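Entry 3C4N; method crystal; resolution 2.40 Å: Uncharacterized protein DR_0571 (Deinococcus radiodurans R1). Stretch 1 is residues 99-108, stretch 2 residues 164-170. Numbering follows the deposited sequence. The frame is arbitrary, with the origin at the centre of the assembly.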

# COMPACT_ATOMS: atom_id res chain seq x y z
N ALA A 99 -8.44 -28.39 -2.05
CA ALA A 99 -9.04 -27.95 -3.29
C ALA A 99 -10.44 -27.37 -3.10
O ALA A 99 -10.76 -26.32 -3.66
CB ALA A 99 -9.10 -29.10 -4.29
N GLU A 100 -11.26 -28.05 -2.32
CA GLU A 100 -12.64 -27.58 -2.12
C GLU A 100 -12.69 -26.33 -1.26
O GLU A 100 -13.49 -25.43 -1.51
CB GLU A 100 -13.50 -28.69 -1.49
CG GLU A 100 -13.76 -29.91 -2.40
CD GLU A 100 -14.21 -29.56 -3.83
OE1 GLU A 100 -14.89 -28.52 -4.02
OE2 GLU A 100 -13.90 -30.34 -4.75
N TRP A 101 -11.84 -26.27 -0.24
CA TRP A 101 -11.79 -25.12 0.64
C TRP A 101 -11.39 -23.90 -0.19
O TRP A 101 -11.98 -22.82 -0.07
CB TRP A 101 -10.77 -25.36 1.76
CG TRP A 101 -10.77 -24.29 2.80
CD1 TRP A 101 -11.56 -24.24 3.92
CD2 TRP A 101 -10.01 -23.09 2.79
NE1 TRP A 101 -11.34 -23.06 4.60
CE2 TRP A 101 -10.39 -22.34 3.93
CE3 TRP A 101 -9.04 -22.56 1.92
CZ2 TRP A 101 -9.83 -21.08 4.22
CZ3 TRP A 101 -8.49 -21.32 2.21
CH2 TRP A 101 -8.89 -20.60 3.35
N THR A 102 -10.38 -24.08 -1.05
CA THR A 102 -9.93 -22.99 -1.91
C THR A 102 -11.08 -22.56 -2.82
O THR A 102 -11.30 -21.37 -3.02
CB THR A 102 -8.72 -23.42 -2.78
OG1 THR A 102 -7.60 -23.68 -1.92
CG2 THR A 102 -8.34 -22.31 -3.77
N ARG A 103 -11.82 -23.53 -3.36
CA ARG A 103 -12.93 -23.21 -4.26
C ARG A 103 -13.97 -22.36 -3.54
O ARG A 103 -14.44 -21.36 -4.09
CB ARG A 103 -13.60 -24.47 -4.83
CG ARG A 103 -14.28 -24.18 -6.18
CD ARG A 103 -15.11 -25.33 -6.77
NE ARG A 103 -16.52 -25.03 -6.55
CZ ARG A 103 -17.48 -25.04 -7.47
NH1 ARG A 103 -17.24 -25.35 -8.73
NH2 ARG A 103 -18.71 -24.70 -7.12
N GLU A 104 -14.32 -22.76 -2.32
CA GLU A 104 -15.30 -22.05 -1.51
C GLU A 104 -14.87 -20.61 -1.25
O GLU A 104 -15.68 -19.68 -1.33
CB GLU A 104 -15.51 -22.77 -0.18
CG GLU A 104 -16.77 -22.31 0.53
CD GLU A 104 -17.15 -23.15 1.75
OE1 GLU A 104 -18.36 -23.19 2.08
OE2 GLU A 104 -16.26 -23.77 2.38
N GLN A 105 -13.58 -20.43 -0.94
CA GLN A 105 -13.02 -19.11 -0.68
C GLN A 105 -13.22 -18.22 -1.91
O GLN A 105 -13.69 -17.08 -1.81
CB GLN A 105 -11.52 -19.21 -0.37
CG GLN A 105 -11.18 -19.73 1.01
CD GLN A 105 -11.57 -18.77 2.11
OE1 GLN A 105 -12.51 -19.04 2.85
NE2 GLN A 105 -10.86 -17.65 2.22
N LEU A 106 -12.87 -18.76 -3.08
CA LEU A 106 -13.01 -18.06 -4.36
C LEU A 106 -14.42 -17.52 -4.57
O LEU A 106 -14.60 -16.31 -4.74
CB LEU A 106 -12.63 -19.01 -5.50
CG LEU A 106 -11.23 -18.97 -6.14
CD1 LEU A 106 -10.21 -18.36 -5.25
CD2 LEU A 106 -10.84 -20.37 -6.54
N LEU A 107 -15.41 -18.40 -4.55
CA LEU A 107 -16.80 -17.97 -4.75
C LEU A 107 -17.30 -17.04 -3.64
O LEU A 107 -18.21 -16.25 -3.86
CB LEU A 107 -17.72 -19.19 -4.84
CG LEU A 107 -17.46 -20.20 -5.96
CD1 LEU A 107 -18.41 -21.37 -5.81
CD2 LEU A 107 -17.64 -19.54 -7.32
N GLY A 108 -16.70 -17.13 -2.45
CA GLY A 108 -17.12 -16.27 -1.36
C GLY A 108 -16.21 -15.06 -1.20
O GLY A 108 -16.32 -14.31 -0.23
N PRO A 164 -17.49 -30.22 -15.02
CA PRO A 164 -18.55 -29.21 -14.89
C PRO A 164 -18.35 -28.21 -13.75
O PRO A 164 -18.99 -27.16 -13.73
CB PRO A 164 -19.82 -30.04 -14.70
CG PRO A 164 -19.48 -31.34 -15.38
CD PRO A 164 -18.06 -31.57 -14.90
N ARG A 165 -17.45 -28.51 -12.82
CA ARG A 165 -17.22 -27.61 -11.70
C ARG A 165 -16.01 -26.68 -11.87
O ARG A 165 -15.61 -26.00 -10.92
CB ARG A 165 -17.07 -28.41 -10.40
CG ARG A 165 -18.21 -29.39 -10.12
CD ARG A 165 -17.98 -30.09 -8.80
NE ARG A 165 -17.99 -29.14 -7.69
CZ ARG A 165 -17.18 -29.21 -6.64
NH1 ARG A 165 -16.29 -30.19 -6.56
NH2 ARG A 165 -17.25 -28.31 -5.67
N ALA A 166 -15.41 -26.65 -13.06
CA ALA A 166 -14.24 -25.79 -13.27
C ALA A 166 -14.64 -24.32 -13.18
O ALA A 166 -15.77 -23.95 -13.50
CB ALA A 166 -13.60 -26.10 -14.64
N LEU A 167 -13.71 -23.49 -12.73
CA LEU A 167 -13.96 -22.06 -12.58
C LEU A 167 -12.81 -21.21 -13.13
O LEU A 167 -11.66 -21.64 -13.12
CB LEU A 167 -14.10 -21.71 -11.10
CG LEU A 167 -15.10 -22.39 -10.16
CD1 LEU A 167 -14.85 -21.87 -8.76
CD2 LEU A 167 -16.53 -22.11 -10.61
N THR A 168 -13.12 -20.01 -13.61
CA THR A 168 -12.06 -19.11 -14.07
C THR A 168 -12.14 -17.80 -13.31
O THR A 168 -13.23 -17.30 -13.01
CB THR A 168 -12.11 -18.79 -15.59
OG1 THR A 168 -13.44 -18.42 -15.98
CG2 THR A 168 -11.63 -19.98 -16.41
N TYR A 169 -10.98 -17.26 -12.97
CA TYR A 169 -10.89 -15.99 -12.26
C TYR A 169 -9.53 -15.39 -12.52
O TYR A 169 -8.65 -16.05 -13.08
CB TYR A 169 -11.06 -16.22 -10.75
CG TYR A 169 -9.97 -17.07 -10.13
CD1 TYR A 169 -8.84 -16.49 -9.51
CD2 TYR A 169 -10.08 -18.46 -10.11
CE1 TYR A 169 -7.86 -17.29 -8.89
CE2 TYR A 169 -9.12 -19.26 -9.51
CZ TYR A 169 -8.01 -18.67 -8.90
OH TYR A 169 -7.10 -19.48 -8.26
N ARG A 170 -9.34 -14.14 -12.12
CA ARG A 170 -8.04 -13.50 -12.31
C ARG A 170 -7.25 -13.55 -11.01
O ARG A 170 -7.64 -12.95 -10.01
CB ARG A 170 -8.23 -12.03 -12.75
CG ARG A 170 -9.00 -11.86 -14.04
CD ARG A 170 -8.30 -12.54 -15.20
NE ARG A 170 -6.95 -12.00 -15.39
CZ ARG A 170 -6.67 -10.89 -16.07
NH1 ARG A 170 -7.65 -10.19 -16.64
NH2 ARG A 170 -5.41 -10.48 -16.17

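Two arginines, one from each stretch, lie close together in the polar part of this contact: Arg103 NE and Arg165 NH2 are 3.5 Å apart. Both atoms are donors, so no hydrogen bond joins them. Two like charges at this distance would be unfavourable alone; Glu100, about one helical turn before Arg103, brings a negative charge to Arg165. Its carboxylate meets the Arg165 guanidinium at the edge, near its plane, in a two-pronged salt bridge: Arg165 NH2 donates to Glu100 OE1 at 2.9 Å and Arg165 NH1 to Glu100 OE2 at 3.0 Å, with N-H...acceptor angles of 154° and 157°. Arg103 is tied to the same residue through the backbone, where its NH1 makes a weak hydrogen bond to Arg165 O, 2.8 Å long but bent to 128°.

The framework is the last part of a helix, through Leu107, passing a short strand that begins at Leu167. Their axes approach to 10.7 Å and their N-to-C directions differ by 54°. No backbone hydrogen bond crosses between them; the nearest CA pairs, Arg103 CA with Leu167 CA at 8.5 Å and Leu106 CA with Tyr169 CA at 8.4 Å, leave the gap to side chains. In the strand, the CA-to-CB bonds of Leu167 and Tyr169 point toward the helix, and Thr168 between them makes no contact; just before the strand, that of Ala166 points away. On the helix, contacts recur at 100, 103, 106 and 107, the spacing of residues that share one side of the coil.

Arg103 links the polar and apolar halves. Arg165 NH2 lies over one face of its guanidinium and Leu167 CD1 over the opposite face, while lower on the side chain Arg103 CG comes within 3.5 Å of Leu167 CD1. The flat cation can thus rest against a methyl group while its in-plane NH1 reaches the carbonyl. Leu107, whose CA-to-CB bond points sideways, still brings CD2 to 3.9 Å from Leu167 CD1, so this one leucine methyl serves two helix residues.

Deeper in, the CA-to-CB bond of Leu106 points toward the strand, and its side chain packs over a face of the Tyr169 ring. Its CG is 4.2 Å from the ring centroid and 19° off the normal, a CH-pi contact, and Leu106 CD2 lies 3.6 Å from Tyr169 CE2. The tyrosine hydroxyl is hydrogen-bonded elsewhere in the structure. The rule to read here is graded: buried apolar packing at one end, a paired carboxylate at the other, and between them an arginine that touches both Leu167 and Arg165.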